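Local coordinates for alanine racemase, biosynthetic (Pseudomonas aeruginosa PAO1, PDB 6A2F), which is a pyridoxal-phosphate enzyme of the alanine racemase family, built as a dimer whose subunits each join an N-terminal TIM-type barrel to a C-terminal beta-rich domain, at residues F160-A163 with N167-L170; A195-I200 with D206-G211; W121-L124 with R130-F133; E176-L181 with R189-S194. All blocks are in the same frame, centred on the assembly; numbering follows the deposited sequence.

Contact 1 (F160-A163 with N167-L170); sequences FACA and NHPL
With SG beside its own backbone N and anti to the carbonyl carbon (chi1 -50°), C162 holds its thiol against H168, whose imidazole swings anti to the backbone N (chi1 -163°) and presents a face to the sulfur. SG of C162 stands over the middle of the ring, 3.8 Å from the centroid of H168, and only 11° off the ring normal, a sulfur-aromatic contact from straight above. CB of C162 leans over the same face nearer the attachment point, 3.7 Å from CG of H168, and adds a CH-pi contact. The opposite face of the imidazole is covered by the next residue: CD of P169 lies 3.4 Å above the plane, displaced toward the rim. The ring is therefore flanked by the thiol and the proline ring. At the start of the helix, L170 reaches back with one branch: its CD2 touches CB of A161 at 3.9 Å and comes within 4.2 Å of SG of C162. Within the barrel the loop is held in part through A161, whose backbone N bonds to OE1 of Q174 on helix 169-179. From the second subunit, G253, G255, A256 and S251 pack on A161, C162, H168 and L170 respectively, so the contact is also part of the dimer interface. This is the loop that carries a beta-alpha barrel from strand 151-157 into helix 169-179, folded back on the start of its helix, with the side chain of A161 about 9 Å from a bound D-lysine.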
loop_
_atom_site.group_PDB
_atom_site.type_symbol
_atom_site.label_atom_id
_atom_site.label_comp_id
_atom_site.label_asym_id
_atom_site.label_seq_id
_atom_site.Cartn_x
_atom_site.Cartn_y
_atom_site.Cartn_z
ATOM N N PHE A 160 -14.206 14.773 -14.350
ATOM C CA PHE A 160 -14.263 15.924 -13.436
ATOM C C PHE A 160 -13.095 15.948 -12.461
ATOM O O PHE A 160 -12.584 14.896 -12.082
ATOM C CB PHE A 160 -15.550 15.894 -12.607
ATOM C CG PHE A 160 -16.787 16.292 -13.363
ATOM C CD1 PHE A 160 -16.923 17.572 -13.894
ATOM C CD2 PHE A 160 -17.844 15.395 -13.503
ATOM C CE1 PHE A 160 -18.077 17.942 -14.568
ATOM C CE2 PHE A 160 -19.001 15.761 -14.176
ATOM C CZ PHE A 160 -19.118 17.035 -14.708
ATOM N N ALA A 161 -12.697 17.145 -12.036
ATOM C CA ALA A 161 -11.630 17.300 -11.035
ATOM C C ALA A 161 -12.152 17.541 -9.611
ATOM O O ALA A 161 -11.446 17.279 -8.633
ATOM C CB ALA A 161 -10.673 18.416 -11.443
ATOM N N CYS A 162 -13.376 18.052 -9.501
ATOM C CA CYS A 162 -13.899 18.511 -8.214
ATOM C C CYS A 162 -15.374 18.177 -8.004
ATOM O O CYS A 162 -16.049 18.819 -7.191
ATOM C CB CYS A 162 -13.707 20.025 -8.057
ATOM S SG CYS A 162 -12.051 20.657 -8.388
ATOM N N ALA A 163 -15.873 17.175 -8.721
ATOM C CA ALA A 163 -17.260 16.741 -8.560
ATOM C C ALA A 163 -17.570 16.275 -7.129
ATOM O O ALA A 163 -18.737 16.133 -6.760
ATOM C CB ALA A 163 -17.602 15.656 -9.572
ATOM N N ASN A 167 -20.625 22.656 -5.167
ATOM C CA ASN A 167 -20.760 23.417 -6.415
ATOM C C ASN A 167 -19.488 24.171 -6.756
ATOM O O ASN A 167 -19.451 25.402 -6.715
ATOM C CB ASN A 167 -21.953 24.385 -6.362
ATOM C CG ASN A 167 -23.257 23.740 -6.803
ATOM O OD1 ASN A 167 -24.322 24.052 -6.271
ATOM N ND2 ASN A 167 -23.182 22.839 -7.776
ATOM N N HIS A 168 -18.444 23.421 -7.093
ATOM C CA HIS A 168 -17.170 24.012 -7.475
ATOM C C HIS A 168 -17.298 24.679 -8.851
ATOM O O HIS A 168 -17.935 24.121 -9.749
ATOM C CB HIS A 168 -16.070 22.949 -7.482
ATOM C CG HIS A 168 -14.682 23.511 -7.461
ATOM N ND1 HIS A 168 -13.958 23.664 -6.298
ATOM C CD2 HIS A 168 -13.882 23.948 -8.461
ATOM C CE1 HIS A 168 -12.773 24.173 -6.582
ATOM N NE2 HIS A 168 -12.700 24.353 -7.888
ATOM N N PRO A 169 -16.716 25.887 -9.007
ATOM C CA PRO A 169 -16.709 26.613 -10.283
ATOM C C PRO A 169 -16.198 25.789 -11.472
ATOM O O PRO A 169 -16.775 25.869 -12.560
ATOM C CB PRO A 169 -15.770 27.807 -10.014
ATOM C CG PRO A 169 -15.180 27.585 -8.652
ATOM C CD PRO A 169 -16.152 26.712 -7.923
ATOM N N LEU A 170 -15.141 25.003 -11.259
ATOM C CA LEU A 170 -14.515 24.212 -12.327
ATOM C C LEU A 170 -15.431 23.120 -12.897
ATOM O O LEU A 170 -15.326 22.774 -14.079
ATOM C CB LEU A 170 -13.186 23.612 -11.848
ATOM C CG LEU A 170 -12.297 22.867 -12.852
ATOM C CD1 LEU A 170 -11.804 23.786 -13.964
ATOM C CD2 LEU A 170 -11.125 22.218 -12.133
#

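Contact 2 (A195-I200 with D206-G211); sequences AAVLTI and DWLRPG
L208 leans from strand 207-208 against V197 of the short helix 194-199, and its side chain meets the valine almost from the root. CB of L208 lies 3.8 Å from CG2 of V197, the closest approach of the two segments. Further out, CG of L208 remains 4.3 Å from that same methyl. At the tip the branches share the work: CD2 of L208 comes to 4.1 Å from CG2 of V197, while CD1 of L208 sits near both methyls, 4.3 Å from CG1 of V197. The valine can offer both because CG1 is anti to its backbone N (chi1 165°) and CG2 anti to its carbonyl carbon, with the two side chains crossing at about a right angle. CG2 of V197 also brushes CD of P210 at 4.4 Å, so one methyl is shared by leucine and proline. In the last turn of the helix, OG1 of T199 hydrogen-bonds back to O of A195 at 2.7 Å, from 45° above the carbonyl plane. Beyond P210 the chain reaches the cofactor: the backbone N of G211 bonds to a phosphate oxygen of the modified residue at position 34, and NE of R209 bonds to its pyridine N1. The arrangement is that of a beta/alpha barrel, a short connecting helix packed on the last strand, which pairs with strands 189-190 and 28-32 and so closes the cylinder.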
loop_
_atom_site.group_PDB
_atom_site.type_symbol
_atom_site.label_atom_id
_atom_site.label_comp_id
_atom_site.label_asym_id
_atom_site.label_seq_id
_atom_site.Cartn_x
_atom_site.Cartn_y
_atom_site.Cartn_z
ATOM N N ALA A 195 -19.079 10.484 -7.957
ATOM C CA ALA A 195 -19.508 11.795 -7.491
ATOM C C ALA A 195 -20.613 12.364 -8.379
ATOM O O ALA A 195 -21.683 12.737 -7.886
ATOM C CB ALA A 195 -18.321 12.746 -7.424
ATOM N N ALA A 196 -20.358 12.396 -9.685
ATOM C CA ALA A 196 -21.299 12.959 -10.641
ATOM C C ALA A 196 -22.534 12.084 -10.838
ATOM O O ALA A 196 -23.622 12.603 -11.090
ATOM C CB ALA A 196 -20.611 13.228 -11.975
ATOM N N VAL A 197 -22.369 10.765 -10.721
ATOM C CA VAL A 197 -23.493 9.826 -10.851
ATOM C C VAL A 197 -24.564 10.148 -9.813
ATOM O O VAL A 197 -25.765 10.011 -10.075
ATOM C CB VAL A 197 -23.048 8.349 -10.710
ATOM C CG1 VAL A 197 -24.240 7.426 -10.469
ATOM C CG2 VAL A 197 -22.282 7.900 -11.945
ATOM N N LEU A 198 -24.120 10.597 -8.644
ATOM C CA LEU A 198 -25.025 10.880 -7.542
ATOM C C LEU A 198 -25.523 12.324 -7.503
ATOM O O LEU A 198 -26.587 12.589 -6.956
ATOM C CB LEU A 198 -24.379 10.501 -6.202
ATOM C CG LEU A 198 -24.257 9.008 -5.884
ATOM C CD1 LEU A 198 -23.105 8.763 -4.917
ATOM C CD2 LEU A 198 -25.564 8.437 -5.343
ATOM N N THR A 199 -24.764 13.255 -8.079
ATOM C CA THR A 199 -25.064 14.674 -7.885
ATOM C C THR A 199 -25.164 15.552 -9.138
ATOM O O THR A 199 -25.726 16.647 -9.065
ATOM C CB THR A 199 -24.083 15.324 -6.888
ATOM O OG1 THR A 199 -22.747 15.205 -7.387
ATOM C CG2 THR A 199 -24.181 14.658 -5.512
ATOM N N ILE A 200 -24.625 15.097 -10.273
ATOM C CA ILE A 200 -24.644 15.898 -11.513
ATOM C C ILE A 200 -25.389 15.183 -12.653
ATOM O O ILE A 200 -24.749 14.679 -13.583
ATOM C CB ILE A 200 -23.215 16.278 -12.018
ATOM C CG1 ILE A 200 -22.198 16.451 -10.875
ATOM C CG2 ILE A 200 -23.260 17.495 -12.942
ATOM C CD1 ILE A 200 -22.471 17.586 -9.911
ATOM N N ASP A 206 -24.365 9.009 -21.745
ATOM C CA ASP A 206 -24.757 7.661 -22.189
ATOM C C ASP A 206 -24.228 6.539 -21.292
ATOM O O ASP A 206 -24.937 5.566 -21.032
ATOM C CB ASP A 206 -24.319 7.413 -23.635
ATOM C CG ASP A 206 -24.872 8.439 -24.600
ATOM O OD1 ASP A 206 -26.107 8.635 -24.635
ATOM O OD2 ASP A 206 -24.069 9.051 -25.328
ATOM N N TRP A 207 -22.981 6.676 -20.840
ATOM C CA TRP A 207 -22.341 5.679 -19.985
ATOM C C TRP A 207 -21.809 6.314 -18.703
ATOM O O TRP A 207 -20.938 7.184 -18.742
ATOM C CB TRP A 207 -21.210 4.946 -20.727
ATOM C CG TRP A 207 -21.686 3.920 -21.718
ATOM C CD1 TRP A 207 -22.191 4.157 -22.962
ATOM C CD2 TRP A 207 -21.690 2.493 -21.551
ATOM N NE1 TRP A 207 -22.522 2.972 -23.580
ATOM C CE2 TRP A 207 -22.226 1.934 -22.737
ATOM C CE3 TRP A 207 -21.304 1.634 -20.512
ATOM C CZ2 TRP A 207 -22.382 0.554 -22.917
ATOM C CZ3 TRP A 207 -21.464 0.260 -20.691
ATOM C CH2 TRP A 207 -21.995 -0.264 -21.892
ATOM N N LEU A 208 -22.355 5.877 -17.572
ATOM C CA LEU A 208 -21.846 6.254 -16.262
ATOM C C LEU A 208 -20.553 5.495 -15.987
ATOM O O LEU A 208 -20.339 4.412 -16.534
ATOM C CB LEU A 208 -22.876 5.918 -15.180
ATOM C CG LEU A 208 -24.330 6.374 -15.379
ATOM C CD1 LEU A 208 -25.210 5.768 -14.298
ATOM C CD2 LEU A 208 -24.462 7.893 -15.401
ATOM N N ARG A 209 -19.685 6.055 -15.145
ATOM C CA ARG A 209 -18.448 5.368 -14.770
ATOM C C ARG A 209 -18.279 5.322 -13.258
ATOM O O ARG A 209 -17.344 5.936 -12.724
ATOM C CB ARG A 209 -17.222 6.034 -15.407
ATOM C CG ARG A 209 -17.321 6.276 -16.901
ATOM C CD ARG A 209 -15.974 6.657 -17.493
ATOM N NE ARG A 209 -15.346 7.790 -16.812
ATOM C CZ ARG A 209 -15.559 9.071 -17.112
ATOM N NH1 ARG A 209 -16.404 9.416 -18.081
ATOM N NH2 ARG A 209 -14.928 10.014 -16.429
ATOM N N PRO A 210 -19.178 4.601 -12.554
ATOM C CA PRO A 210 -19.004 4.494 -11.108
ATOM C C PRO A 210 -17.859 3.564 -10.713
ATOM O O PRO A 210 -17.758 2.443 -11.218
ATOM C CB PRO A 210 -20.348 3.939 -10.630
ATOM C CG PRO A 210 -20.911 3.224 -11.802
ATOM C CD PRO A 210 -20.449 3.998 -12.999
ATOM N N GLY A 211 -16.997 4.067 -9.830
ATOM C CA GLY A 211 -15.939 3.289 -9.206
ATOM C C GLY A 211 -16.163 3.161 -7.709
ATOM O O GLY A 211 -16.813 2.223 -7.247
#

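Contact 3 (W121-L124 with R130-F133); sequences WLKL and RLGF. With MLI (malonate ion), chain C.
L122 touches F133 through one methyl: CD2 of the leucine comes to 4.2 Å from CE2 of the phenylalanine, approaching the ring obliquely. That ring is also stacked on W141 of helix 135-145. K123 works at both ends. Its carbonyl O accepts the N-H of F133 at 2.9 Å, a fairly straight bond (162° at the hydrogen) with the donor tilted 17° from the carbonyl plane, and CA of G132 draws close to the same oxygen at 3.2 Å. G132, at a positive phi of 110°, comes so close that a CB would collide with C of L124. This is the C-terminal end of barrel strand 118-123, where the following loop returns against it and brings R130 to the D-lysine pocket. The lysine chain runs along L131, with CD of K123 4.0 Å from CB of L131, then bends at its third torsion. NZ of K123 bonds both to O of L79 and, at 2.9 Å, to O7 of a malonate ion, probably from the crystallisation liquor. The other carboxylate of the malonate takes two bonds on O8 from NE and NH1 of R130, near the guanidinium plane, while O9 accepts the backbone N of L131 at 2.8 Å. R130 also touches D-lysine, and its NH1 bonds to OG of S301 of the second subunit. L124 forms a single bridge with F133, and its CD1 lies 3.6 Å from O of F133.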
loop_
_atom_site.group_PDB
_atom_site.type_symbol
_atom_site.label_atom_id
_atom_site.label_comp_id
_atom_site.label_asym_id
_atom_site.label_seq_id
_atom_site.Cartn_x
_atom_site.Cartn_y
_atom_site.Cartn_z
ATOM N N TRP A 121 -12.828 5.893 -27.832
ATOM C CA TRP A 121 -13.280 7.002 -26.998
ATOM C C TRP A 121 -12.209 8.085 -27.016
ATOM O O TRP A 121 -11.082 7.866 -26.558
ATOM C CB TRP A 121 -13.515 6.536 -25.557
ATOM C CG TRP A 121 -14.594 5.497 -25.398
ATOM C CD1 TRP A 121 -14.530 4.180 -25.761
ATOM C CD2 TRP A 121 -15.894 5.691 -24.818
ATOM N NE1 TRP A 121 -15.709 3.544 -25.450
ATOM C CE2 TRP A 121 -16.563 4.444 -24.866
ATOM C CE3 TRP A 121 -16.559 6.795 -24.263
ATOM C CZ2 TRP A 121 -17.871 4.273 -24.387
ATOM C CZ3 TRP A 121 -17.863 6.623 -23.786
ATOM C CH2 TRP A 121 -18.498 5.370 -23.846
ATOM N N LEU A 122 -12.558 9.242 -27.567
ATOM C CA LEU A 122 -11.660 10.386 -27.598
ATOM C C LEU A 122 -11.778 11.117 -26.278
ATOM O O LEU A 122 -12.884 11.449 -25.843
ATOM C CB LEU A 122 -12.012 11.334 -28.754
ATOM C CG LEU A 122 -11.699 10.918 -30.191
ATOM C CD1 LEU A 122 -12.301 11.910 -31.173
ATOM C CD2 LEU A 122 -10.196 10.807 -30.405
ATOM N N LYS A 123 -10.639 11.364 -25.640
ATOM C CA LYS A 123 -10.640 11.999 -24.332
ATOM C C LYS A 123 -10.426 13.497 -24.411
ATOM O O LYS A 123 -9.399 13.972 -24.894
ATOM C CB LYS A 123 -9.611 11.361 -23.394
ATOM C CG LYS A 123 -9.702 11.884 -21.963
ATOM C CD LYS A 123 -8.805 11.123 -21.006
ATOM C CE LYS A 123 -9.307 9.708 -20.774
ATOM N NZ LYS A 123 -8.413 8.989 -19.828
ATOM N N LEU A 124 -11.416 14.228 -23.920
ATOM C CA LEU A 124 -11.319 15.664 -23.755
ATOM C C LEU A 124 -10.695 15.993 -22.406
ATOM O O LEU A 124 -11.111 15.465 -21.368
ATOM C CB LEU A 124 -12.713 16.296 -23.845
ATOM C CG LEU A 124 -12.862 17.771 -23.463
ATOM C CD1 LEU A 124 -12.228 18.679 -24.510
ATOM C CD2 LEU A 124 -14.329 18.107 -23.264
ATOM N N ARG A 130 -4.371 16.832 -17.085
ATOM C CA ARG A 130 -3.349 15.792 -17.155
ATOM C C ARG A 130 -3.446 15.027 -18.475
ATOM O O ARG A 130 -2.533 15.098 -19.306
ATOM C CB ARG A 130 -3.404 14.854 -15.945
ATOM C CG ARG A 130 -2.896 15.488 -14.653
ATOM C CD ARG A 130 -2.800 14.477 -13.519
ATOM N NE ARG A 130 -4.010 13.665 -13.408
ATOM C CZ ARG A 130 -4.194 12.685 -12.527
ATOM N NH1 ARG A 130 -5.341 12.016 -12.531
ATOM N NH2 ARG A 130 -3.243 12.372 -11.647
ATOM N N LEU A 131 -4.559 14.324 -18.670
ATOM C CA LEU A 131 -4.799 13.570 -19.899
ATOM C C LEU A 131 -5.869 14.233 -20.757
ATOM O O LEU A 131 -6.740 14.927 -20.236
ATOM C CB LEU A 131 -5.216 12.136 -19.568
ATOM C CG LEU A 131 -4.238 11.237 -18.807
ATOM C CD1 LEU A 131 -4.918 9.915 -18.529
ATOM C CD2 LEU A 131 -2.937 11.011 -19.567
ATOM N N GLY A 132 -5.800 14.019 -22.068
ATOM C CA GLY A 132 -6.840 14.505 -22.984
ATOM C C GLY A 132 -6.435 15.645 -23.907
ATOM O O GLY A 132 -5.463 16.352 -23.642
ATOM N N PHE A 133 -7.187 15.806 -24.998
ATOM C CA PHE A 133 -6.993 16.891 -25.964
ATOM C C PHE A 133 -7.686 18.178 -25.509
ATOM O O PHE A 133 -8.638 18.133 -24.725
ATOM C CB PHE A 133 -7.595 16.509 -27.323
ATOM C CG PHE A 133 -6.954 15.317 -27.982
ATOM C CD1 PHE A 133 -5.702 15.423 -28.585
ATOM C CD2 PHE A 133 -7.623 14.097 -28.037
ATOM C CE1 PHE A 133 -5.122 14.330 -29.209
ATOM C CE2 PHE A 133 -7.048 12.998 -28.660
ATOM C CZ PHE A 133 -5.795 13.117 -29.246
HETATM C C1 MLI C . -8.315 12.396 -15.903
HETATM C C2 MLI C . -8.381 11.099 -16.671
HETATM C C3 MLI C . -6.960 13.043 -16.081
HETATM O O6 MLI C . -8.023 10.045 -16.105
HETATM O O7 MLI C . -8.799 11.134 -17.844
HETATM O O8 MLI C . -6.072 12.818 -15.226
HETATM O O9 MLI C . -6.789 13.785 -17.075
#

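Contact 4 (E176-L181 with R189-S194); sequences ESFLGL and RSLANS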
loop_
_atom_site.group_PDB
_atom_site.type_symbol
_atom_site.label_atom_id
_atom_site.label_comp_id
_atom_site.label_asym_id
_atom_site.label_seq_id
_atom_site.Cartn_x
_atom_site.Cartn_y
_atom_site.Cartn_z
ATOM N N GLU A 176 -19.469 22.617 -19.427
ATOM C CA GLU A 176 -19.635 23.494 -20.587
ATOM C C GLU A 176 -18.664 23.146 -21.708
ATOM O O GLU A 176 -19.036 23.181 -22.884
ATOM C CB GLU A 176 -19.489 24.967 -20.188
ATOM C CG GLU A 176 -20.756 25.577 -19.603
ATOM C CD GLU A 176 -20.518 26.919 -18.927
ATOM O OE1 GLU A 176 -19.537 27.617 -19.281
ATOM O OE2 GLU A 176 -21.319 27.278 -18.036
ATOM N N SER A 177 -17.429 22.810 -21.337
ATOM C CA SER A 177 -16.420 22.355 -22.290
ATOM C C SER A 177 -16.885 21.089 -23.015
ATOM O O SER A 177 -16.827 21.016 -24.244
ATOM C CB SER A 177 -15.090 22.102 -21.576
ATOM O OG SER A 177 -14.145 21.507 -22.450
ATOM N N PHE A 178 -17.352 20.111 -22.240
ATOM C CA PHE A 178 -17.889 18.854 -22.755
ATOM C C PHE A 178 -19.063 19.105 -23.701
ATOM O O PHE A 178 -19.060 18.616 -24.831
ATOM C CB PHE A 178 -18.315 17.947 -21.586
ATOM C CG PHE A 178 -18.623 16.523 -21.983
ATOM C CD1 PHE A 178 -19.868 16.177 -22.508
ATOM C CD2 PHE A 178 -17.674 15.520 -21.808
ATOM C CE1 PHE A 178 -20.154 14.868 -22.867
ATOM C CE2 PHE A 178 -17.954 14.207 -22.160
ATOM C CZ PHE A 178 -19.196 13.880 -22.688
ATOM N N LEU A 179 -20.047 19.879 -23.236
ATOM C CA LEU A 179 -21.259 20.175 -24.007
ATOM C C LEU A 179 -20.976 20.933 -25.305
ATOM O O LEU A 179 -21.715 20.794 -26.284
ATOM C CB LEU A 179 -22.266 20.957 -23.158
ATOM C CG LEU A 179 -22.967 20.245 -21.993
ATOM C CD1 LEU A 179 -23.590 21.267 -21.056
ATOM C CD2 LEU A 179 -24.013 19.246 -22.471
ATOM N N GLY A 180 -19.906 21.726 -25.310
ATOM C CA GLY A 180 -19.509 22.488 -26.490
ATOM C C GLY A 180 -19.004 21.633 -27.644
ATOM O O GLY A 180 -18.664 22.157 -28.706
ATOM N N LEU A 181 -18.948 20.319 -27.437
ATOM C CA LEU A 181 -18.515 19.400 -28.484
ATOM C C LEU A 181 -19.651 18.527 -29.013
ATOM O O LEU A 181 -19.458 17.754 -29.952
ATOM C CB LEU A 181 -17.362 18.517 -27.992
ATOM C CG LEU A 181 -16.004 19.158 -27.694
ATOM C CD1 LEU A 181 -15.118 18.148 -26.984
ATOM C CD2 LEU A 181 -15.328 19.676 -28.955
ATOM N N ARG A 189 -21.365 9.056 -25.130
ATOM C CA ARG A 189 -20.766 10.133 -24.357
ATOM C C ARG A 189 -20.687 9.688 -22.912
ATOM O O ARG A 189 -21.646 9.126 -22.377
ATOM C CB ARG A 189 -21.588 11.419 -24.463
ATOM C CG ARG A 189 -22.048 11.776 -25.868
ATOM C CD ARG A 189 -23.058 12.910 -25.826
ATOM N NE ARG A 189 -24.299 12.550 -26.510
ATOM C CZ ARG A 189 -25.462 12.309 -25.903
ATOM N NH1 ARG A 189 -25.575 12.392 -24.579
ATOM N NH2 ARG A 189 -26.527 11.986 -26.631
ATOM N N SER A 190 -19.535 9.918 -22.288
ATOM C CA SER A 190 -19.328 9.534 -20.896
ATOM C C SER A 190 -18.574 10.621 -20.150
ATOM O O SER A 190 -17.510 11.062 -20.595
ATOM C CB SER A 190 -18.576 8.207 -20.810
ATOM O OG SER A 190 -18.460 7.784 -19.468
ATOM N N LEU A 191 -19.130 11.041 -19.013
ATOM C CA LEU A 191 -18.574 12.144 -18.225
ATOM C C LEU A 191 -18.597 11.893 -16.709
ATOM O O LEU A 191 -17.745 12.404 -15.980
ATOM C CB LEU A 191 -19.311 13.445 -18.568
ATOM C CG LEU A 191 -19.006 14.772 -17.856
ATOM C CD1 LEU A 191 -17.539 15.165 -17.950
ATOM C CD2 LEU A 191 -19.893 15.863 -18.435
ATOM N N ALA A 192 -19.555 11.090 -16.249
ATOM C CA ALA A 192 -19.850 10.962 -14.817
ATOM C C ALA A 192 -19.063 9.881 -14.069
ATOM O O ALA A 192 -19.215 8.683 -14.349
ATOM C CB ALA A 192 -21.346 10.748 -14.615
ATOM N N ASN A 193 -18.238 10.314 -13.112
ATOM C CA ASN A 193 -17.693 9.417 -12.077
ATOM C C ASN A 193 -18.741 9.207 -10.964
ATOM O O ASN A 193 -19.875 9.678 -11.088
ATOM C CB ASN A 193 -16.358 9.943 -11.516
ATOM C CG ASN A 193 -16.441 11.381 -11.003
ATOM O OD1 ASN A 193 -17.527 11.946 -10.838
ATOM N ND2 ASN A 193 -15.283 11.974 -10.741
ATOM N N SER A 194 -18.370 8.513 -9.886
ATOM C CA SER A 194 -19.305 8.226 -8.788
ATOM C C SER A 194 -19.933 9.505 -8.251
ATOM O O SER A 194 -21.159 9.604 -8.122
ATOM C CB SER A 194 -18.611 7.475 -7.650
ATOM O OG SER A 194 -18.168 6.194 -8.059
#
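The ring of F178 is the piece that helix 169-179 pushes toward R189, S190 and L191. CD2 of L191 lies over one face, 3.8 Å from CG of F178 and offset toward the rim; the methyl is 4.1 Å from the centroid of the F178 ring and 20° off its normal, a CH-pi contact. CD1 of L191 adds to this at 3.9 Å from CD2 of F178, the two side chains running antiparallel alongside one another. At the far end of the ring, CB of R189 meets the edge in plane, 3.9 Å from CZ of F178, while the arginine's guanidinium takes no part in the contact. The carbonyl O of S190 lies obliquely by the ring, 3.5 Å from CE2 of F178. What swings the ring into place is its first torsion, CG anti to the backbone N (chi1 -168°), from a helix about to end: N of G180 still bonds to O of E176 at 3.0 Å, and R139 NH1 of the neighbouring helix bonds to O of G180. L156 of strand 151-157 and M205 pack on the phenylalanine as well. The strand is fixed from its other side, where OG of S190 bonds to O of W207 and to NH1 of R209, and D206 OD2 bonds to N of R189. Further on, N193 N-caps helix 194-199, and S194 OG bonds to the phosphate of the modified residue at position 34. Helix and strand of this beta-alpha-beta unit are thus held together across the contact by dispersion and CH-pi packing, while the directional bonds that position the strand are made to neighbouring parts of the barrel.

All four contacts belong to the barrel domain, at different distances from a bound D-lysine. Contact 3 is the nearest to it, supplying R130, which touches the ligand. The side chain of P210 in contact 2 is about 12 Å from a bound D-lysine. In contact 4 the side chain of L191 is about 13 Å from a bound D-lysine. Contact 4 is the hub: its centre lies 11 Å from those of contacts 2 and 3 and 12 Å from that of contact 1. F160 CE2 of contact 1 packs on L191 CG at 3.8 Å, and L124 CD2 of contact 3 on F178 CA at 3.7 Å. Contacts 1 and 3 do not touch, yet both meet the second subunit.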